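Local atomic coordinates of arylesterase (Sulfolobus solfataricus, PDB entry 5L2P), a protein that hydrolyses aromatic esters, p-nitrophenyl fatty acid esters and organophosphate triesters such as paraoxon, with broad substrate specificity. Residues D128-I133 and N172-T177; P63-S68 and G89-E94; T73-V78 and K147-T152. All blocks are in the same frame, centred on the assembly; numbering follows the deposited sequence.

Interaction 1 (D128-I133 and N172-T177); sequences DCFNAI and NKLKLT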
loop_
_atom_site.group_PDB
_atom_site.type_symbol
_atom_site.label_atom_id
_atom_site.label_comp_id
_atom_site.label_asym_id
_atom_site.label_seq_id
_atom_site.Cartn_x
_atom_site.Cartn_y
_atom_site.Cartn_z
ATOM N N ASP A 128 -1.180 -36.293 8.446
ATOM C CA ASP A 128 -0.166 -37.056 7.717
ATOM C C ASP A 128 1.200 -36.411 7.867
ATOM O O ASP A 128 2.201 -37.110 8.065
ATOM C CB ASP A 128 -0.485 -37.176 6.203
ATOM C CG ASP A 128 -1.519 -38.248 5.893
ATOM O OD1 ASP A 128 -2.014 -38.926 6.813
ATOM O OD2 ASP A 128 -1.880 -38.378 4.715
ATOM N N CYS A 129 1.238 -35.075 7.753
ATOM C CA CYS A 129 2.495 -34.357 7.854
ATOM C C CYS A 129 3.014 -34.412 9.279
ATOM O O CYS A 129 4.218 -34.553 9.487
ATOM C CB CYS A 129 2.333 -32.924 7.393
ATOM S SG CYS A 129 2.086 -32.688 5.604
ATOM N N PHE A 130 2.118 -34.340 10.260
ATOM C CA PHE A 130 2.544 -34.321 11.661
ATOM C C PHE A 130 3.076 -35.680 12.059
ATOM O O PHE A 130 4.117 -35.757 12.714
ATOM C CB PHE A 130 1.410 -33.871 12.587
ATOM C CG PHE A 130 1.740 -33.952 14.050
ATOM C CD1 PHE A 130 2.620 -33.047 14.621
ATOM C CD2 PHE A 130 1.139 -34.920 14.872
ATOM C CE1 PHE A 130 2.897 -33.087 15.986
ATOM C CE2 PHE A 130 1.425 -34.975 16.235
ATOM C CZ PHE A 130 2.310 -34.064 16.798
ATOM N N ASN A 131 2.381 -36.749 11.668
ATOM C CA ASN A 131 2.871 -38.138 11.892
ATOM C C ASN A 131 4.220 -38.418 11.250
ATOM O O ASN A 131 5.018 -39.169 11.798
ATOM C CB ASN A 131 1.851 -39.207 11.441
ATOM C CG ASN A 131 0.604 -39.222 12.324
ATOM O OD1 ASN A 131 0.640 -38.823 13.500
ATOM N ND2 ASN A 131 -0.515 -39.643 11.749
ATOM N N ALA A 132 4.480 -37.822 10.089
ATOM C CA ALA A 132 5.811 -37.928 9.461
ATOM C C ALA A 132 6.914 -37.238 10.318
ATOM O O ALA A 132 8.028 -37.730 10.388
ATOM C CB ALA A 132 5.768 -37.370 8.058
ATOM N N ILE A 133 6.594 -36.130 10.979
ATOM C CA ILE A 133 7.551 -35.466 11.901
ATOM C C ILE A 133 7.817 -36.335 13.126
ATOM O O ILE A 133 8.964 -36.494 13.540
ATOM C CB ILE A 133 7.039 -34.089 12.388
ATOM C CG1 ILE A 133 6.886 -33.117 11.231
ATOM C CG2 ILE A 133 7.946 -33.466 13.469
ATOM C CD1 ILE A 133 6.137 -31.873 11.649
ATOM N N ASN A 172 1.207 -30.989 21.548
ATOM C CA ASN A 172 1.781 -32.272 21.943
ATOM C C ASN A 172 3.171 -32.151 22.540
ATOM O O ASN A 172 3.827 -33.159 22.756
ATOM C CB ASN A 172 1.793 -33.196 20.726
ATOM C CG ASN A 172 0.412 -33.573 20.312
ATOM O OD1 ASN A 172 -0.206 -34.404 20.946
ATOM N ND2 ASN A 172 -0.097 -32.940 19.283
ATOM N N LYS A 173 3.614 -30.921 22.789
ATOM C CA LYS A 173 4.931 -30.645 23.362
ATOM C C LYS A 173 6.085 -31.278 22.564
ATOM O O LYS A 173 7.095 -31.704 23.128
ATOM C CB LYS A 173 4.972 -31.094 24.819
ATOM C CG LYS A 173 3.743 -30.673 25.611
ATOM C CD LYS A 173 3.829 -31.171 27.047
ATOM C CE LYS A 173 3.899 -32.699 27.162
ATOM N NZ LYS A 173 3.722 -33.127 28.569
ATOM N N LEU A 174 5.926 -31.316 21.247
ATOM C CA LEU A 174 6.983 -31.750 20.349
ATOM C C LEU A 174 7.778 -30.504 19.935
ATOM O O LEU A 174 7.215 -29.539 19.410
ATOM C CB LEU A 174 6.365 -32.453 19.131
ATOM C CG LEU A 174 7.315 -33.095 18.101
ATOM C CD1 LEU A 174 6.640 -34.275 17.409
ATOM C CD2 LEU A 174 7.800 -32.134 17.025
ATOM N N LYS A 175 9.075 -30.520 20.174
ATOM C CA LYS A 175 9.898 -29.357 19.866
ATOM C C LYS A 175 10.362 -29.368 18.419
ATOM O O LYS A 175 10.843 -30.378 17.909
ATOM C CB LYS A 175 11.116 -29.257 20.788
ATOM C CG LYS A 175 11.797 -27.900 20.695
ATOM C CD LYS A 175 13.320 -27.987 20.782
ATOM C CE LYS A 175 13.951 -26.681 20.325
ATOM N NZ LYS A 175 15.428 -26.767 20.230
ATOM N N LEU A 176 10.204 -28.223 17.765
ATOM C CA LEU A 176 10.742 -27.984 16.442
ATOM C C LEU A 176 11.652 -26.806 16.586
ATOM O O LEU A 176 11.326 -25.873 17.268
ATOM C CB LEU A 176 9.630 -27.643 15.442
ATOM C CG LEU A 176 8.634 -28.771 15.206
ATOM C CD1 LEU A 176 7.455 -28.310 14.383
ATOM C CD2 LEU A 176 9.297 -29.937 14.516
ATOM N N THR A 177 12.793 -26.847 15.924
ATOM C CA THR A 177 13.743 -25.760 16.050
ATOM C C THR A 177 13.356 -24.564 15.199
ATOM O O THR A 177 13.665 -23.430 15.564
ATOM C CB THR A 177 15.201 -26.221 15.772
ATOM O OG1 THR A 177 16.100 -25.141 16.039
ATOM C CG2 THR A 177 15.385 -26.649 14.342
#

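Interaction 2 (P63-S68 and G89-E94); sequences PIRIYS and GSIETE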
loop_
_atom_site.group_PDB
_atom_site.type_symbol
_atom_site.label_atom_id
_atom_site.label_comp_id
_atom_site.label_asym_id
_atom_site.label_seq_id
_atom_site.Cartn_x
_atom_site.Cartn_y
_atom_site.Cartn_z
ATOM N N PRO A 63 4.165 -42.391 1.718
ATOM C CA PRO A 63 5.460 -42.389 1.026
ATOM C C PRO A 63 6.310 -41.159 1.405
ATOM O O PRO A 63 5.786 -40.070 1.535
ATOM C CB PRO A 63 5.088 -42.355 -0.473
ATOM C CG PRO A 63 3.631 -42.592 -0.526
ATOM C CD PRO A 63 3.044 -42.164 0.796
ATOM N N ILE A 64 7.609 -41.365 1.566
ATOM C CA ILE A 64 8.549 -40.293 1.763
ATOM C C ILE A 64 9.786 -40.482 0.902
ATOM O O ILE A 64 10.042 -41.566 0.417
ATOM C CB ILE A 64 8.977 -40.173 3.251
ATOM C CG1 ILE A 64 9.589 -41.466 3.742
ATOM C CG2 ILE A 64 7.775 -39.831 4.112
ATOM C CD1 ILE A 64 10.257 -41.303 5.108
ATOM N N ARG A 65 10.533 -39.391 0.704
ATOM C CA ARG A 65 11.829 -39.462 0.053
ATOM C C ARG A 65 12.843 -38.773 0.976
ATOM O O ARG A 65 12.646 -37.647 1.400
ATOM C CB ARG A 65 11.793 -38.780 -1.301
ATOM C CG ARG A 65 13.058 -39.048 -2.142
ATOM C CD ARG A 65 13.074 -38.334 -3.509
ATOM N NE ARG A 65 11.949 -38.627 -4.379
ATOM C CZ ARG A 65 11.887 -39.642 -5.209
ATOM N NH1 ARG A 65 12.902 -40.483 -5.300
ATOM N NH2 ARG A 65 10.807 -39.808 -5.948
ATOM N N ILE A 66 13.928 -39.471 1.285
ATOM C CA ILE A 66 15.010 -38.939 2.092
ATOM C C ILE A 66 16.143 -38.464 1.187
ATOM O O ILE A 66 16.678 -39.269 0.390
ATOM C CB ILE A 66 15.655 -39.996 3.011
ATOM C CG1 ILE A 66 14.622 -40.937 3.667
ATOM C CG2 ILE A 66 16.521 -39.305 4.061
ATOM C CD1 ILE A 66 13.414 -40.222 4.273
ATOM N N TYR A 67 16.514 -37.172 1.333
ATOM C CA TYR A 67 17.624 -36.597 0.569
ATOM C C TYR A 67 18.844 -36.446 1.438
ATOM O O TYR A 67 18.757 -35.864 2.491
ATOM C CB TYR A 67 17.255 -35.242 0.013
ATOM C CG TYR A 67 16.067 -35.221 -0.905
ATOM C CD1 TYR A 67 14.766 -35.266 -0.417
ATOM C CD2 TYR A 67 16.226 -35.123 -2.252
ATOM C CE1 TYR A 67 13.673 -35.235 -1.284
ATOM C CE2 TYR A 67 15.150 -35.123 -3.116
ATOM C CZ TYR A 67 13.879 -35.164 -2.619
ATOM O OH TYR A 67 12.793 -35.088 -3.442
ATOM N N SER A 68 19.983 -36.960 0.983
ATOM C CA SER A 68 21.247 -36.722 1.645
ATOM C C SER A 68 22.047 -35.747 0.818
ATOM O O SER A 68 22.143 -35.932 -0.379
ATOM C CB SER A 68 22.042 -38.000 1.760
ATOM O OG SER A 68 21.304 -38.987 2.414
ATOM N N GLY A 89 0.114 -31.880 -6.650
ATOM C CA GLY A 89 1.509 -31.829 -6.253
ATOM C C GLY A 89 1.955 -33.122 -5.595
ATOM O O GLY A 89 1.145 -33.993 -5.248
ATOM N N SER A 90 3.259 -33.230 -5.393
ATOM C CA SER A 90 3.835 -34.427 -4.794
ATOM C C SER A 90 5.300 -34.179 -4.435
ATOM O O SER A 90 5.812 -33.064 -4.603
ATOM C CB SER A 90 3.754 -35.639 -5.777
ATOM O OG SER A 90 4.575 -35.421 -6.905
ATOM N N ILE A 91 5.972 -35.231 -3.975
ATOM C CA ILE A 91 7.411 -35.247 -3.840
ATOM C C ILE A 91 8.128 -34.951 -5.165
ATOM O O ILE A 91 9.134 -34.256 -5.174
ATOM C CB ILE A 91 7.887 -36.603 -3.303
ATOM C CG1 ILE A 91 7.378 -36.796 -1.877
ATOM C CG2 ILE A 91 9.411 -36.676 -3.263
ATOM C CD1 ILE A 91 7.368 -38.238 -1.426
ATOM N N GLU A 92 7.601 -35.453 -6.279
ATOM C CA GLU A 92 8.234 -35.217 -7.578
ATOM C C GLU A 92 8.151 -33.753 -8.018
ATOM O O GLU A 92 9.054 -33.215 -8.647
ATOM C CB GLU A 92 7.570 -36.111 -8.646
ATOM C CG GLU A 92 7.792 -37.595 -8.404
ATOM C CD GLU A 92 9.238 -38.060 -8.691
ATOM O OE1 GLU A 92 10.072 -37.257 -9.201
ATOM O OE2 GLU A 92 9.563 -39.239 -8.393
ATOM N N THR A 93 7.033 -33.119 -7.709
ATOM C CA THR A 93 6.795 -31.742 -8.173
ATOM C C THR A 93 7.708 -30.709 -7.500
ATOM O O THR A 93 8.041 -29.705 -8.121
ATOM C CB THR A 93 5.327 -31.310 -7.968
ATOM O OG1 THR A 93 5.017 -31.338 -6.574
ATOM C CG2 THR A 93 4.383 -32.217 -8.763
ATOM N N GLU A 94 8.096 -30.969 -6.257
ATOM C CA GLU A 94 9.040 -30.134 -5.562
ATOM C C GLU A 94 10.364 -30.850 -5.257
ATOM O O GLU A 94 11.103 -30.475 -4.340
ATOM C CB GLU A 94 8.380 -29.581 -4.283
ATOM C CG GLU A 94 7.365 -28.496 -4.616
ATOM C CD GLU A 94 6.720 -27.839 -3.401
ATOM O OE1 GLU A 94 7.330 -27.808 -2.297
ATOM O OE2 GLU A 94 5.578 -27.347 -3.557
#

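Interaction 3 (T73-V78 and K147-T152); sequences TNNGLV and KDKIAT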
loop_
_atom_site.group_PDB
_atom_site.type_symbol
_atom_site.label_atom_id
_atom_site.label_comp_id
_atom_site.label_asym_id
_atom_site.label_seq_id
_atom_site.Cartn_x
_atom_site.Cartn_y
_atom_site.Cartn_z
ATOM N N THR A 73 27.335 -31.401 6.776
ATOM C CA THR A 73 28.146 -30.749 7.802
ATOM C C THR A 73 27.389 -30.492 9.115
ATOM O O THR A 73 27.963 -29.885 10.035
ATOM C CB THR A 73 28.656 -29.396 7.320
ATOM O OG1 THR A 73 27.533 -28.575 6.971
ATOM C CG2 THR A 73 29.544 -29.561 6.129
ATOM N N ASN A 74 26.127 -30.921 9.210
ATOM C CA ASN A 74 25.420 -30.853 10.483
ATOM C C ASN A 74 24.384 -31.968 10.629
ATOM O O ASN A 74 24.052 -32.660 9.657
ATOM C CB ASN A 74 24.783 -29.481 10.682
ATOM C CG ASN A 74 23.702 -29.194 9.681
ATOM O OD1 ASN A 74 22.601 -29.732 9.761
ATOM N ND2 ASN A 74 24.005 -28.335 8.715
ATOM N N ASN A 75 23.882 -32.122 11.856
ATOM C CA ASN A 75 22.917 -33.165 12.168
ATOM C C ASN A 75 21.476 -32.646 12.239
ATOM O O ASN A 75 20.653 -33.228 12.915
ATOM C CB ASN A 75 23.318 -33.920 13.438
ATOM C CG ASN A 75 23.529 -32.994 14.645
ATOM O OD1 ASN A 75 23.407 -31.788 14.532
ATOM N ND2 ASN A 75 23.858 -33.564 15.802
ATOM N N GLY A 76 21.179 -31.589 11.498
ATOM C CA GLY A 76 19.831 -31.100 11.383
ATOM C C GLY A 76 18.971 -31.836 10.394
ATOM O O GLY A 76 19.468 -32.606 9.588
ATOM N N LEU A 77 17.662 -31.615 10.499
ATOM C CA LEU A 77 16.685 -32.251 9.644
ATOM C C LEU A 77 15.618 -31.267 9.234
ATOM O O LEU A 77 15.107 -30.536 10.053
ATOM C CB LEU A 77 16.042 -33.429 10.372
ATOM C CG LEU A 77 14.832 -34.089 9.688
ATOM C CD1 LEU A 77 15.275 -34.838 8.457
ATOM C CD2 LEU A 77 14.034 -34.964 10.647
ATOM N N VAL A 78 15.273 -31.271 7.945
ATOM C CA VAL A 78 14.232 -30.421 7.408
ATOM C C VAL A 78 13.119 -31.256 6.814
ATOM O O VAL A 78 13.350 -32.006 5.879
ATOM C CB VAL A 78 14.787 -29.487 6.336
ATOM C CG1 VAL A 78 13.672 -28.642 5.706
ATOM C CG2 VAL A 78 15.891 -28.589 6.923
ATOM N N LYS A 147 17.460 -34.790 17.618
ATOM C CA LYS A 147 16.052 -34.579 17.892
ATOM C C LYS A 147 15.674 -33.117 18.135
ATOM O O LYS A 147 14.544 -32.737 17.849
ATOM C CB LYS A 147 15.605 -35.414 19.086
ATOM C CG LYS A 147 15.462 -36.905 18.813
ATOM C CD LYS A 147 15.069 -37.632 20.097
ATOM C CE LYS A 147 15.009 -39.129 19.906
ATOM N NZ LYS A 147 14.822 -39.840 21.203
ATOM N N ASP A 148 16.582 -32.293 18.645
ATOM C CA ASP A 148 16.234 -30.870 18.866
ATOM C C ASP A 148 16.636 -29.965 17.686
ATOM O O ASP A 148 16.630 -28.718 17.824
ATOM C CB ASP A 148 16.752 -30.344 20.225
ATOM C CG ASP A 148 18.273 -30.377 20.336
ATOM O OD1 ASP A 148 18.945 -29.636 19.575
ATOM O OD2 ASP A 148 18.787 -31.127 21.201
ATOM N N LYS A 149 16.969 -30.574 16.537
ATOM C CA LYS A 149 17.287 -29.812 15.322
ATOM C C LYS A 149 16.401 -30.199 14.135
ATOM O O LYS A 149 16.863 -30.330 13.016
ATOM C CB LYS A 149 18.751 -29.966 14.939
ATOM C CG LYS A 149 19.735 -29.389 15.916
ATOM C CD LYS A 149 21.146 -29.650 15.396
ATOM C CE LYS A 149 22.268 -29.215 16.317
ATOM N NZ LYS A 149 22.140 -27.793 16.623
ATOM N N ILE A 150 15.109 -30.345 14.389
ATOM C CA ILE A 150 14.119 -30.644 13.368
ATOM C C ILE A 150 13.377 -29.372 12.941
ATOM O O ILE A 150 12.715 -28.728 13.765
ATOM C CB ILE A 150 13.115 -31.704 13.864
ATOM C CG1 ILE A 150 13.878 -32.956 14.327
ATOM C CG2 ILE A 150 12.102 -32.024 12.765
ATOM C CD1 ILE A 150 12.995 -34.079 14.870
ATOM N N ALA A 151 13.459 -29.025 11.651
ATOM C CA ALA A 151 12.743 -27.869 11.117
ATOM C C ALA A 151 11.708 -28.308 10.077
ATOM O O ALA A 151 11.837 -29.393 9.481
ATOM C CB ALA A 151 13.720 -26.919 10.463
ATOM N N THR A 152 10.692 -27.462 9.844
ATOM C CA THR A 152 9.725 -27.683 8.818
ATOM C C THR A 152 9.775 -26.621 7.718
ATOM O O THR A 152 10.096 -25.465 7.965
ATOM C CB THR A 152 8.318 -27.761 9.398
ATOM O OG1 THR A 152 8.029 -26.587 10.159
ATOM C CG2 THR A 152 8.143 -29.040 10.253
#

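Interaction 1 (D128-I133 and N172-T177)
The helical segment 128-133 and the irregular segment 172-177 approach no closer than 9.2 Å between CA of I133 and CA of L174, too far for backbone bonding. F130 turns CG anti to its backbone N (chi1 175°), which carries the ring toward the loop although the CB starts off to the flank. There CE1 of the ring meets CD1 of L174 tip to tip at 4.2 Å. At the ring tip, next to CE1, CZ lies 3.6 Å from ND2 of N172, with ring and amide planes 34° apart; ND2 itself donates to the carbonyl O of L168, so the ring only packs beside it. In the alpha/beta hydrolase fold this is the join between helix 124-138 and the turn leading from helix 157-171 into strand 178-182. A Schellman motif closes the latter helix, with K173 at positive phi (55°) and L174 N bonded back to A169 O; the chain then extends and presents L174 and L176 to I133. CG2 of I133, anti to its own backbone N, serves both leucines: CD2 of L174 lies 3.8 Å from it in an oblique crossing, and CD2 of L176 3.9 Å from it, nearly at a right angle.

Interaction 2 (P63-S68 and G89-E94)
Within the alpha/beta hydrolase sheet, strand 61-68 runs antiparallel to its neighbours 49-56 and 108-112, and segment 63-68 receives I91 from the loop that precedes helix 95-105. The two branches of I91 have separate tasks. CG2, anti to the backbone N, sits near the plane of the R65 guanidinium, 3.4 Å from NE at its edge and 3.7 Å from CB of R65. The same methyl lies 3.7 Å from OH of Y67, a hydroxyl hydrogen-bonded to D95. CD1 instead lies against the backbone of the strand, 3.8 Å from O of P63 and 4.0 Å from CA of I64. R65 leaves the backbone with CG anti to N (chi1 -169°), runs straight through chi2, and bends at chi3 (-57°), so that NH2 forms a salt bridge with OE2 of E92 at 2.8 Å. The guanidinium and carboxylate planes stand 68° apart, which rules out a flat two-pronged pairing; E92 reaches the site by folding at chi2. NH1 of R65 pairs with D52 on strand 49-56. Replacing R65 by an alanine removes the guanidinium, and would probably leave E92 and D52 without their shared partner and the I91 methyl less well packed. Two residues after E92, E94 accepts from G83 N, part of the oxyanion-hole motif assigned by similarity. The turn is tied internally where T93 OG1 donates to a lone pair of S90 O at 2.7 Å.

Interaction 3 (T73-V78 and K147-T152)
The carbonyl oxygen of L77 is the best-held polar atom, with one strong hydrogen bond and one much weaker contact from the facing strand: A151 N donates at 2.7 Å, almost straight (176°) and nearly along the C=O axis, and CA of I150 adds a CA-H...O contact at 3.5 Å. This is parallel pairing in the central sheet of the alpha/beta hydrolase fold, between strand 77-81 and strand 150-155, the latter running up to S156, the inferred nucleophile. The ladder starts one step earlier, where L77 N donates to K149 O at 2.9 Å (158°) in the carbonyl plane. Both strands are interior, since V78 also bonds with T108 and I110 on one flank and I150 with T177 on the other.

Paired residues project together. L77 and I150 lie side by side and point the same way, CD2 of L77 being 4.1 Å from CG2 of I150; helix 124-138 packs over this face, with A136 on L77 and R137 on I150. V78 and A151 occupy the opposite face, against F305 of helix 287-305, and their own methyls only just meet.

Ahead of the strand, N74 OD1 accepts from G76 N through an in-plane lone pair, forming an Asx turn that leads the chain toward its first bridge. Across from this turn, K149 of the other segment lays an extended chain past N75 and bends only at chi4 (-57°), which brings NZ to the carbonyl O of F305. N75 holds CG in the crowded position between its backbone N and carbonyl carbon. From there OD1 faces the lysine methylenes rather than the ammonium, 3.2 Å from CD of K149 and 3.3 Å from its CE.

Interactions 1 and 3 are mostly buried and adjoin, their centres about 13 Å apart: T177 N lies 2.9 Å from I150 O, a probable hydrogen bond that passes the chain of segment 172-177 into the sheet beside strand 150-155. Helix 124-138 belongs to both neighbourhoods, as its I133 packs on T152. Their chemistry nonetheless differs, backbone bonding between strands in interaction 3 and apolar side-chain packing between helix and loop in interaction 1. Interaction 2 stands apart, touching neither, its centre about 17-18 Å from the others. It involves the antiparallel part of the same sheet and is only partly buried, with I91 inside and E92 at the surface, in keeping with its salt bridge.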